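Local coordinates for uncharacterized protein (Paraburkholderia phytofirmans, PDB 5T11) that assembles into dodecamers as a PelC-type periplasmic lipoprotein and, as in its Pseudomonas relative, probably guides export of Pel polysaccharide across the outer membrane, at residues A22-I26 against S38-I42; V111-F115 against L148-L153. The protein carries 1 engineered substitution. All coordinates share one frame; numbering follows the deposited sequence.

Contact 1 of 2, residues A22-I26 against S38-I42; sequences AVVSI and SAESI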
loop_
_atom_site.group_PDB
_atom_site.type_symbol
_atom_site.label_atom_id
_atom_site.label_comp_id
_atom_site.label_asym_id
_atom_site.label_seq_id
_atom_site.Cartn_x
_atom_site.Cartn_y
_atom_site.Cartn_z
ATOM N N ALA B 22 22.783 -42.508 9.228
ATOM C CA ALA B 22 21.585 -41.950 8.615
ATOM C C ALA B 22 21.389 -40.527 9.121
ATOM O O ALA B 22 21.482 -40.281 10.328
ATOM C CB ALA B 22 20.354 -42.800 8.933
ATOM N N VAL B 23 21.142 -39.598 8.199
ATOM C CA VAL B 23 20.774 -38.224 8.550
ATOM C C VAL B 23 19.254 -38.152 8.568
ATOM O O VAL B 23 18.595 -38.476 7.572
ATOM C CB VAL B 23 21.369 -37.204 7.570
ATOM C CG1 VAL B 23 20.841 -35.793 7.876
ATOM C CG2 VAL B 23 22.897 -37.258 7.608
ATOM N N VAL B 24 18.699 -37.757 9.709
ATOM C CA VAL B 24 17.267 -37.828 9.966
ATOM C C VAL B 24 16.766 -36.436 10.340
ATOM O O VAL B 24 17.344 -35.782 11.216
ATOM C CB VAL B 24 16.962 -38.839 11.086
ATOM C CG1 VAL B 24 15.646 -38.529 11.763
ATOM C CG2 VAL B 24 16.969 -40.252 10.539
ATOM N N SER B 25 15.698 -36.000 9.665
ATOM C CA SER B 25 14.842 -34.863 10.005
ATOM C C SER B 25 15.503 -33.818 10.887
ATOM O O SER B 25 15.411 -33.870 12.119
ATOM C CB SER B 25 13.564 -35.342 10.689
ATOM O OG SER B 25 13.846 -35.838 11.985
ATOM N N ILE B 26 16.186 -32.876 10.261
ATOM C CA ILE B 26 16.673 -31.699 10.957
ATOM C C ILE B 26 15.538 -30.684 11.009
ATOM O O ILE B 26 15.035 -30.253 9.967
ATOM C CB ILE B 26 17.914 -31.133 10.261
ATOM C CG1 ILE B 26 19.041 -32.187 10.361
ATOM C CG2 ILE B 26 18.265 -29.759 10.847
ATOM C CD1 ILE B 26 20.367 -31.787 9.743
ATOM N N SER B 38 17.945 -28.191 3.670
ATOM C CA SER B 38 19.248 -27.720 3.220
ATOM C C SER B 38 20.335 -28.153 4.179
ATOM O O SER B 38 21.413 -28.577 3.747
ATOM C CB SER B 38 19.261 -26.191 3.074
ATOM O OG SER B 38 18.413 -25.817 2.002
ATOM N N ALA B 39 20.082 -28.037 5.490
ATOM C CA ALA B 39 21.090 -28.463 6.462
ATOM C C ALA B 39 21.331 -29.966 6.378
ATOM O O ALA B 39 22.464 -30.425 6.567
ATOM C CB ALA B 39 20.687 -28.069 7.880
ATOM N N GLU B 40 20.279 -30.749 6.099
ATOM C CA GLU B 40 20.450 -32.196 5.963
ATOM C C GLU B 40 21.378 -32.526 4.799
ATOM O O GLU B 40 22.284 -33.357 4.931
ATOM C CB GLU B 40 19.099 -32.881 5.753
ATOM C CG GLU B 40 18.207 -32.966 6.963
ATOM C CD GLU B 40 16.757 -33.241 6.580
ATOM O OE1 GLU B 40 16.487 -33.362 5.365
ATOM O OE2 GLU B 40 15.893 -33.329 7.486
ATOM N N SER B 41 21.152 -31.886 3.644
ATOM C CA SER B 41 21.970 -32.139 2.459
ATOM C C SER B 41 23.412 -31.712 2.683
ATOM O O SER B 41 24.349 -32.452 2.356
ATOM C CB SER B 41 21.393 -31.407 1.244
ATOM O OG SER B 41 20.131 -31.940 0.910
ATOM N N ILE B 42 23.612 -30.501 3.206
ATOM C CA ILE B 42 24.971 -30.051 3.486
ATOM C C ILE B 42 25.623 -30.980 4.500
ATOM O O ILE B 42 26.784 -31.382 4.339
ATOM C CB ILE B 42 24.972 -28.584 3.967
ATOM C CG1 ILE B 42 24.514 -27.653 2.851
ATOM C CG2 ILE B 42 26.386 -28.174 4.435
ATOM C CD1 ILE B 42 24.026 -26.254 3.357
#
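The flat group of this contact is the carboxylate of Glu40, which meets strand 22-26 through OE2. Ile26 N meets the anti lone pair of OE2, the one turned away from OE1, while Ser25 CA lies over one side of the carboxylate, 3.1 Å from Glu40 OE2. The hydrogen bond from Ile26 N to Glu40 OE2 is 2.8 Å long and moderately bent, with an N-H...O angle of 154°. Chi3 of Glu40 is 0°, which eclipses OE1 with CB and swings OE2 to the far end of an extended chain, where it meets the strand.

The methylenes of the same side chain do apolar work. Glu40 CG packs 3.6 Å from Ile26 CG1 as the two side chains run past each other in opposite directions, and on the Ala22 side Val23 CG1 comes within 4.0 Å of Glu40 CG. Ile26 CD1 reaches on to Ala39 CB at 4.2 Å; both residues also touch Val96 of strand 90-99.

The axes of 22-26 and 38-42 run nearly antiparallel, at 156°, as expected of the first half of the beta-alpha-beta unit formed by 21-28, 35-49 and 55-57. Glu40 thus couples apolar packing to a side-chain-to-backbone bond, and the amide hydrogen would be expected to offset part of the charge on the carboxylate of a buried glutamate.

Contact 2 of 2, residues V111-F115 against L148-L153; sequences VGVTF and LIAKVL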
loop_
_atom_site.group_PDB
_atom_site.type_symbol
_atom_site.label_atom_id
_atom_site.label_comp_id
_atom_site.label_asym_id
_atom_site.label_seq_id
_atom_site.Cartn_x
_atom_site.Cartn_y
_atom_site.Cartn_z
ATOM N N VAL B 111 23.499 -17.851 10.684
ATOM C CA VAL B 111 23.162 -19.274 10.754
ATOM C C VAL B 111 23.339 -19.774 12.183
ATOM O O VAL B 111 24.368 -19.510 12.818
ATOM C CB VAL B 111 24.040 -20.114 9.803
ATOM C CG1 VAL B 111 23.714 -21.612 9.932
ATOM C CG2 VAL B 111 23.858 -19.646 8.350
ATOM N N GLY B 112 22.342 -20.504 12.685
ATOM C CA GLY B 112 22.448 -21.199 13.960
ATOM C C GLY B 112 21.929 -22.626 13.818
ATOM O O GLY B 112 20.845 -22.818 13.254
ATOM N N VAL B 113 22.699 -23.630 14.281
ATOM C CA VAL B 113 22.370 -25.047 14.119
ATOM C C VAL B 113 22.774 -25.816 15.372
ATOM O O VAL B 113 23.780 -25.505 16.019
ATOM C CB VAL B 113 23.063 -25.689 12.894
ATOM C CG1 VAL B 113 22.559 -25.089 11.606
ATOM C CG2 VAL B 113 24.584 -25.550 13.000
ATOM N N THR B 114 21.985 -26.839 15.705
ATOM C CA THR B 114 22.330 -27.810 16.736
ATOM C C THR B 114 22.270 -29.206 16.118
ATOM O O THR B 114 21.409 -29.481 15.274
ATOM C CB THR B 114 21.378 -27.707 17.942
ATOM O OG1 THR B 114 20.024 -27.663 17.472
ATOM C CG2 THR B 114 21.656 -26.439 18.770
ATOM N N PHE B 115 23.188 -30.083 16.521
ATOM C CA PHE B 115 23.252 -31.448 16.001
ATOM C C PHE B 115 23.384 -32.438 17.151
ATOM O O PHE B 115 23.984 -32.126 18.187
ATOM C CB PHE B 115 24.450 -31.667 15.054
ATOM C CG PHE B 115 24.309 -31.013 13.708
ATOM C CD1 PHE B 115 23.544 -31.609 12.704
ATOM C CD2 PHE B 115 24.988 -29.831 13.421
ATOM C CE1 PHE B 115 23.415 -31.007 11.456
ATOM C CE2 PHE B 115 24.860 -29.222 12.173
ATOM C CZ PHE B 115 24.076 -29.813 11.190
ATOM N N LEU B 148 30.050 -23.384 8.207
ATOM C CA LEU B 148 29.809 -23.584 9.636
ATOM C C LEU B 148 29.514 -25.046 9.959
ATOM O O LEU B 148 30.022 -25.593 10.950
ATOM C CB LEU B 148 28.648 -22.705 10.107
ATOM C CG LEU B 148 28.162 -22.972 11.538
ATOM C CD1 LEU B 148 29.245 -22.596 12.560
ATOM C CD2 LEU B 148 26.837 -22.227 11.860
ATOM N N ILE B 149 28.674 -25.679 9.149
ATOM C CA ILE B 149 28.350 -27.079 9.374
ATOM C C ILE B 149 29.599 -27.942 9.238
ATOM O O ILE B 149 29.805 -28.885 10.016
ATOM C CB ILE B 149 27.229 -27.509 8.418
ATOM C CG1 ILE B 149 25.915 -26.885 8.883
ATOM C CG2 ILE B 149 27.123 -29.046 8.357
ATOM C CD1 ILE B 149 24.876 -26.731 7.802
ATOM N N ALA B 150 30.472 -27.611 8.278
ATOM C CA ALA B 150 31.749 -28.316 8.164
ATOM C C ALA B 150 32.545 -28.209 9.459
ATOM O O ALA B 150 33.093 -29.205 9.949
ATOM C CB ALA B 150 32.561 -27.773 6.986
ATOM N N LYS B 151 32.601 -27.006 10.040
ATOM C CA LYS B 151 33.306 -26.824 11.310
ATOM C C LYS B 151 32.630 -27.624 12.425
ATOM O O LYS B 151 33.285 -28.386 13.152
ATOM C CB LYS B 151 33.361 -25.324 11.649
ATOM C CG LYS B 151 34.145 -24.944 12.898
ATOM C CD LYS B 151 35.635 -25.230 12.721
ATOM C CE LYS B 151 36.470 -24.746 13.907
ATOM N NZ LYS B 151 37.838 -25.331 13.857
ATOM N N VAL B 152 31.303 -27.486 12.547
ATOM C CA VAL B 152 30.559 -28.113 13.638
ATOM C C VAL B 152 30.699 -29.635 13.597
ATOM O O VAL B 152 30.834 -30.288 14.640
ATOM C CB VAL B 152 29.079 -27.684 13.581
ATOM C CG1 VAL B 152 28.229 -28.572 14.481
ATOM C CG2 VAL B 152 28.921 -26.204 13.968
ATOM N N LEU B 153 30.647 -30.223 12.406
ATOM C CA LEU B 153 30.696 -31.674 12.251
ATOM C C LEU B 153 32.114 -32.215 12.100
ATOM O O LEU B 153 32.289 -33.425 11.892
ATOM C CB LEU B 153 29.849 -32.108 11.047
ATOM C CG LEU B 153 28.346 -31.790 11.112
ATOM C CD1 LEU B 153 27.610 -32.373 9.897
ATOM C CD2 LEU B 153 27.716 -32.291 12.419
#
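Phe115 has Leu153 CD2 over one face of its ring, a CH-pi contact in which the methyl stands 4.0 Å from the ring centroid and 19° off the ring normal. Ile149 approaches the same ring differently: its CG1 lies at the edge, near the ring plane, 4.2 Å from Phe115 CZ. Val152 CG1 comes in obliquely, 3.6 Å from Phe115 CD2, so contacts from three residues of 148-153 probably restrict rotation of the ring.

Toward the start of the strand, Leu148 CD2 takes over. It packs 3.7 Å from Val111 CG1, and also meets Val113 CG2 tip to tip at 4.2 Å. Chi1 of Val113, -66°, places CG2 between the backbone N and carbonyl carbon, aiming it at Leu148 and, more distantly, Val152.

Val111, Val113 and Phe115 all point at the helix, and the axes of 111-115 and 148-152 run 31° from parallel. On the other side of the strand, Thr114 OG1 is hydrogen-bonded to Glu97, and Asn45 of a third subunit packs on Thr114. No hydrogen bond crosses between 111-115 and 148-153: the C-terminal helix is joined to this strand of the sheet by dispersion and apolar burial, with CH-pi attraction at the Phe115 ring.

Overall arrangement
Both contacts are buried, each centred about 6 Å from the centre of the chain, and each lays a helix on the same mixed sheet. Contact 1 uses strand 21-28 and helix 35-49, close in sequence; contact 2 joins strand 109-119 to the C-terminal helix 141-152 across a much longer interval. Their centres are about 11 Å apart and they touch twice: Ile26 CD1 lies 3.6 Å from Phe115 CE1, and Ile42 CG2 lies 4.0 Å from Ile149 CD1, so one contact links residues of the two strands and the other links residues of the two helices. Contact 1 includes exposed Ser25 and the carboxylate of buried Glu40, bonded to backbone; contact 2 is entirely apolar and buries more surface, 310 against 228 Å².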